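Local coordinates for protein myosin-2 (Saccharomyces cerevisiae, PDB 6IXO) that carries organelles and other cargo along actin cables as a class V myosin, gripping cargo receptors through its globular tail domain, at residues H227-D238 with L276-L286. Sequence-based numbering, arbitrary orientation.
Sequences HAVVTTLLNYVD and LTDGTECLQHL
Leu234 and Leu276 meet tip to tip at the apolar centre, CD1 to CD1. Leu276 CD1 also presses on Val230 CG1 at 3.5 Å, a tight carbon contact. Leu234 CB packs against Cys282 CB at 3.6 Å. Leu267 and Cys271 of helix 254-273 and Phe209 of helix 202-218 also touch Leu234. Cys282 SG rests against the Thr231 CG2 methyl, with the Asn235 amide beside it. Both ends of the contact are polar. At one, His227 NE2 donates to Asp278 OD1 (2.5 Å), in the ring plane and on the syn side of the oxygen. Ring and carboxylate are turned 55° apart. Thr231 OG1 lies above one face of this ring, offset toward the rim, and bonds to His227 O. Asp278 is poorly ordered, and His227 and Thr231 each have two conformers, so this end is the less certain one. At the other, the Asp238 carboxylate swings anti to its own backbone N (chi1 -165°) and reaches the start of helix 284-294. Asp238 OD1 takes Leu286 N at 2.9 Å through its syn lone pair. Asp238 OD2 takes His285 ND1 at 2.5 Å; it lies in the ring plane, and the N-H comes nearly along the C-O axis. His285 N adds a weak bond to Asp238 OD2. An alanine in place of Asp238 would probably leave Leu286 N without its mate and the His285 ring free to turn. The contact joins helix 223-247 to the loop and turn leading into helix 284-294, within the DIL region of the cargo-binding tail. Its chemistry implies a buried carboxylate held by two firm N-H bonds and a weak third, its charge probably eased by the helix start and His285, though the Leu283 and Cys282 carbonyl oxygens lie close without bonding.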
loop_
_atom_site.group_PDB
_atom_site.type_symbol
_atom_site.label_atom_id
_atom_site.label_comp_id
_atom_site.label_asym_id
_atom_site.label_seq_id
_atom_site.Cartn_x
_atom_site.Cartn_y
_atom_site.Cartn_z
ATOM N N HIS A 227 8.406 1.684 -1.071
ATOM C CA HIS A 227 8.780 2.914 -0.369
ATOM C C HIS A 227 7.561 3.791 -0.105
ATOM O O HIS A 227 7.392 4.325 0.985
ATOM C CB HIS A 227 9.832 3.722 -1.153
ATOM C CG HIS A 227 10.329 4.920 -0.402
ATOM N ND1 HIS A 227 9.760 6.172 -0.533
ATOM C CD2 HIS A 227 11.297 5.045 0.537
ATOM C CE1 HIS A 227 10.369 7.017 0.283
ATOM N NE2 HIS A 227 11.303 6.358 0.944
ATOM N N ALA A 228 6.707 3.952 -1.104
ATOM C CA ALA A 228 5.544 4.861 -0.951
ATOM C C ALA A 228 4.584 4.321 0.083
ATOM O O ALA A 228 4.100 5.047 0.950
ATOM C CB ALA A 228 4.807 5.040 -2.360
ATOM N N VAL A 229 4.283 3.035 -0.024
ATOM C CA VAL A 229 3.303 2.438 0.867
ATOM C C VAL A 229 3.778 2.535 2.317
ATOM O O VAL A 229 3.056 2.965 3.215
ATOM C CB VAL A 229 3.076 0.967 0.517
ATOM C CG1 VAL A 229 2.295 0.261 1.664
ATOM C CG2 VAL A 229 2.344 0.872 -0.850
ATOM N N VAL A 230 5.025 2.153 2.551
ATOM C CA VAL A 230 5.476 2.120 3.933
ATOM C C VAL A 230 5.692 3.508 4.525
ATOM O O VAL A 230 5.393 3.752 5.717
ATOM C CB VAL A 230 6.785 1.275 4.033
ATOM C CG1 VAL A 230 7.383 1.403 5.471
ATOM C CG2 VAL A 230 6.420 -0.178 3.735
ATOM N N THR A 231 6.198 4.448 3.729
ATOM C CA THR A 231 6.357 5.832 4.179
ATOM C C THR A 231 5.000 6.429 4.577
ATOM O O THR A 231 4.848 7.143 5.596
ATOM C CB THR A 231 7.004 6.681 3.056
ATOM O OG1 THR A 231 8.381 6.305 2.928
ATOM C CG2 THR A 231 6.907 8.167 3.376
ATOM N N THR A 232 3.997 6.158 3.737
ATOM C CA THR A 232 2.621 6.635 4.057
ATOM C C THR A 232 2.151 6.024 5.376
ATOM O O THR A 232 1.624 6.712 6.257
ATOM C CB THR A 232 1.614 6.279 2.931
ATOM O OG1 THR A 232 2.007 6.939 1.731
ATOM C CG2 THR A 232 0.171 6.724 3.299
ATOM N N LEU A 233 2.401 4.738 5.557
ATOM C CA LEU A 233 1.904 4.084 6.775
ATOM C C LEU A 233 2.665 4.500 8.049
ATOM O O LEU A 233 2.053 4.648 9.125
ATOM C CB LEU A 233 1.960 2.563 6.617
ATOM C CG LEU A 233 0.968 2.046 5.543
ATOM C CD1 LEU A 233 1.112 0.541 5.365
ATOM C CD2 LEU A 233 -0.535 2.399 5.835
ATOM N N LEU A 234 3.981 4.654 7.941
ATOM C CA LEU A 234 4.785 5.121 9.081
ATOM C C LEU A 234 4.391 6.529 9.516
ATOM O O LEU A 234 4.265 6.817 10.718
ATOM C CB LEU A 234 6.281 5.111 8.723
ATOM C CG LEU A 234 6.856 3.709 8.538
ATOM C CD1 LEU A 234 8.266 3.797 7.978
ATOM C CD2 LEU A 234 6.830 2.903 9.876
ATOM N N ASN A 235 4.248 7.435 8.548
ATOM C CA ASN A 235 3.749 8.783 8.876
ATOM C C ASN A 235 2.416 8.732 9.606
ATOM O O ASN A 235 2.159 9.530 10.547
ATOM C CB ASN A 235 3.580 9.647 7.629
ATOM C CG ASN A 235 4.904 10.190 7.142
ATOM O OD1 ASN A 235 5.717 10.592 7.948
ATOM N ND2 ASN A 235 5.103 10.242 5.815
ATOM N N TYR A 236 1.577 7.814 9.142
ATOM C CA TYR A 236 0.252 7.599 9.707
ATOM C C TYR A 236 0.367 7.115 11.167
ATOM O O TYR A 236 -0.273 7.647 12.062
ATOM C CB TYR A 236 -0.526 6.563 8.903
ATOM C CG TYR A 236 -2.002 6.503 9.297
ATOM C CD1 TYR A 236 -2.888 7.504 8.889
ATOM C CD2 TYR A 236 -2.505 5.429 10.026
ATOM C CE1 TYR A 236 -4.273 7.455 9.246
ATOM C CE2 TYR A 236 -3.901 5.331 10.352
ATOM C CZ TYR A 236 -4.746 6.364 9.990
ATOM O OH TYR A 236 -6.078 6.267 10.289
ATOM N N VAL A 237 1.163 6.081 11.380
ATOM C CA VAL A 237 1.396 5.588 12.754
ATOM C C VAL A 237 1.901 6.726 13.659
ATOM O O VAL A 237 1.452 6.906 14.787
ATOM C CB VAL A 237 2.414 4.436 12.720
ATOM C CG1 VAL A 237 2.982 4.154 14.109
ATOM C CG2 VAL A 237 1.763 3.177 12.094
ATOM N N ASP A 238 2.848 7.490 13.151
ATOM C CA ASP A 238 3.398 8.619 13.886
ATOM C C ASP A 238 2.285 9.571 14.330
ATOM O O ASP A 238 2.212 9.952 15.497
ATOM C CB ASP A 238 4.419 9.336 13.002
ATOM C CG ASP A 238 5.329 10.309 13.775
ATOM O OD1 ASP A 238 5.898 9.925 14.806
ATOM O OD2 ASP A 238 5.464 11.453 13.338
ATOM N N LEU A 276 14.583 1.175 3.834
ATOM C CA LEU A 276 14.229 2.568 3.994
ATOM C C LEU A 276 15.373 3.340 4.619
ATOM O O LEU A 276 16.071 2.831 5.480
ATOM C CB LEU A 276 12.982 2.711 4.852
ATOM C CG LEU A 276 11.709 1.984 4.436
ATOM C CD1 LEU A 276 10.633 2.576 5.260
ATOM C CD2 LEU A 276 11.408 2.185 2.971
ATOM N N THR A 277 15.554 4.581 4.204
ATOM C CA THR A 277 16.550 5.427 4.839
ATOM C C THR A 277 15.856 6.613 5.496
ATOM O O THR A 277 16.484 7.414 6.185
ATOM C CB THR A 277 17.600 5.915 3.829
ATOM O OG1 THR A 277 16.938 6.319 2.625
ATOM C CG2 THR A 277 18.585 4.795 3.505
ATOM N N ASP A 278 14.547 6.704 5.295
ATOM C CA ASP A 278 13.773 7.836 5.807
ATOM C C ASP A 278 12.765 7.437 6.887
ATOM O O ASP A 278 11.899 8.238 7.283
ATOM C CB ASP A 278 13.050 8.527 4.651
ATOM C CG ASP A 278 12.611 7.550 3.576
ATOM O OD1 ASP A 278 12.695 7.912 2.385
ATOM O OD2 ASP A 278 12.190 6.424 3.920
ATOM N N GLY A 279 12.869 6.200 7.364
ATOM C CA GLY A 279 12.000 5.743 8.444
ATOM C C GLY A 279 12.121 6.624 9.679
ATOM O O GLY A 279 11.128 6.967 10.319
ATOM N N THR A 280 13.347 7.016 10.008
ATOM C CA THR A 280 13.576 7.901 11.147
ATOM C C THR A 280 12.780 9.199 10.970
ATOM O O THR A 280 12.095 9.650 11.891
ATOM C CB THR A 280 15.063 8.174 11.306
ATOM O OG1 THR A 280 15.701 6.944 11.651
ATOM C CG2 THR A 280 15.322 9.189 12.399
ATOM N N GLU A 281 12.798 9.758 9.759
ATOM C CA GLU A 281 12.059 10.999 9.492
ATOM C C GLU A 281 10.524 10.840 9.642
ATOM O O GLU A 281 9.857 11.704 10.229
ATOM C CB GLU A 281 12.402 11.526 8.098
ATOM C CG GLU A 281 11.478 12.631 7.631
ATOM C CD GLU A 281 11.903 13.222 6.301
ATOM O OE1 GLU A 281 12.542 12.498 5.502
ATOM O OE2 GLU A 281 11.602 14.415 6.064
ATOM N N CYS A 282 9.975 9.730 9.152
ATOM C CA CYS A 282 8.555 9.446 9.328
ATOM C C CYS A 282 8.111 9.318 10.803
ATOM O O CYS A 282 6.919 9.442 11.079
ATOM C CB CYS A 282 8.170 8.154 8.632
ATOM S SG CYS A 282 8.499 8.173 6.846
ATOM N N LEU A 283 9.028 9.017 11.727
ATOM C CA LEU A 283 8.584 8.696 13.102
ATOM C C LEU A 283 9.020 9.769 14.073
ATOM O O LEU A 283 9.041 9.562 15.302
ATOM C CB LEU A 283 9.135 7.327 13.560
ATOM C CG LEU A 283 8.708 6.108 12.725
ATOM C CD1 LEU A 283 9.622 4.903 12.997
ATOM C CD2 LEU A 283 7.261 5.790 13.038
ATOM N N GLN A 284 9.383 10.910 13.526
ATOM C CA GLN A 284 10.056 11.900 14.354
ATOM C C GLN A 284 9.201 12.397 15.518
ATOM O O GLN A 284 9.740 12.780 16.545
ATOM C CB GLN A 284 10.505 13.096 13.507
ATOM C CG GLN A 284 11.943 13.015 12.968
ATOM C CD GLN A 284 12.968 12.464 13.968
ATOM O OE1 GLN A 284 13.363 13.144 14.920
ATOM N NE2 GLN A 284 13.406 11.232 13.740
ATOM N N HIS A 285 7.882 12.438 15.381
ATOM C CA HIS A 285 7.120 12.978 16.503
ATOM C C HIS A 285 7.132 12.029 17.652
ATOM O O HIS A 285 7.165 12.470 18.804
ATOM C CB HIS A 285 5.668 13.295 16.107
ATOM C CG HIS A 285 5.570 14.300 15.003
ATOM N ND1 HIS A 285 5.394 13.943 13.676
ATOM C CD2 HIS A 285 5.672 15.651 15.018
ATOM C CE1 HIS A 285 5.363 15.029 12.926
ATOM N NE2 HIS A 285 5.526 16.083 13.713
ATOM N N LEU A 286 7.026 10.739 17.356
ATOM C CA LEU A 286 7.140 9.708 18.417
ATOM C C LEU A 286 8.555 9.665 18.993
ATOM O O LEU A 286 8.772 9.603 20.229
ATOM C CB LEU A 286 6.785 8.322 17.865
ATOM C CG LEU A 286 5.316 8.183 17.502
ATOM C CD1 LEU A 286 5.104 6.816 16.878
ATOM C CD2 LEU A 286 4.493 8.322 18.829
#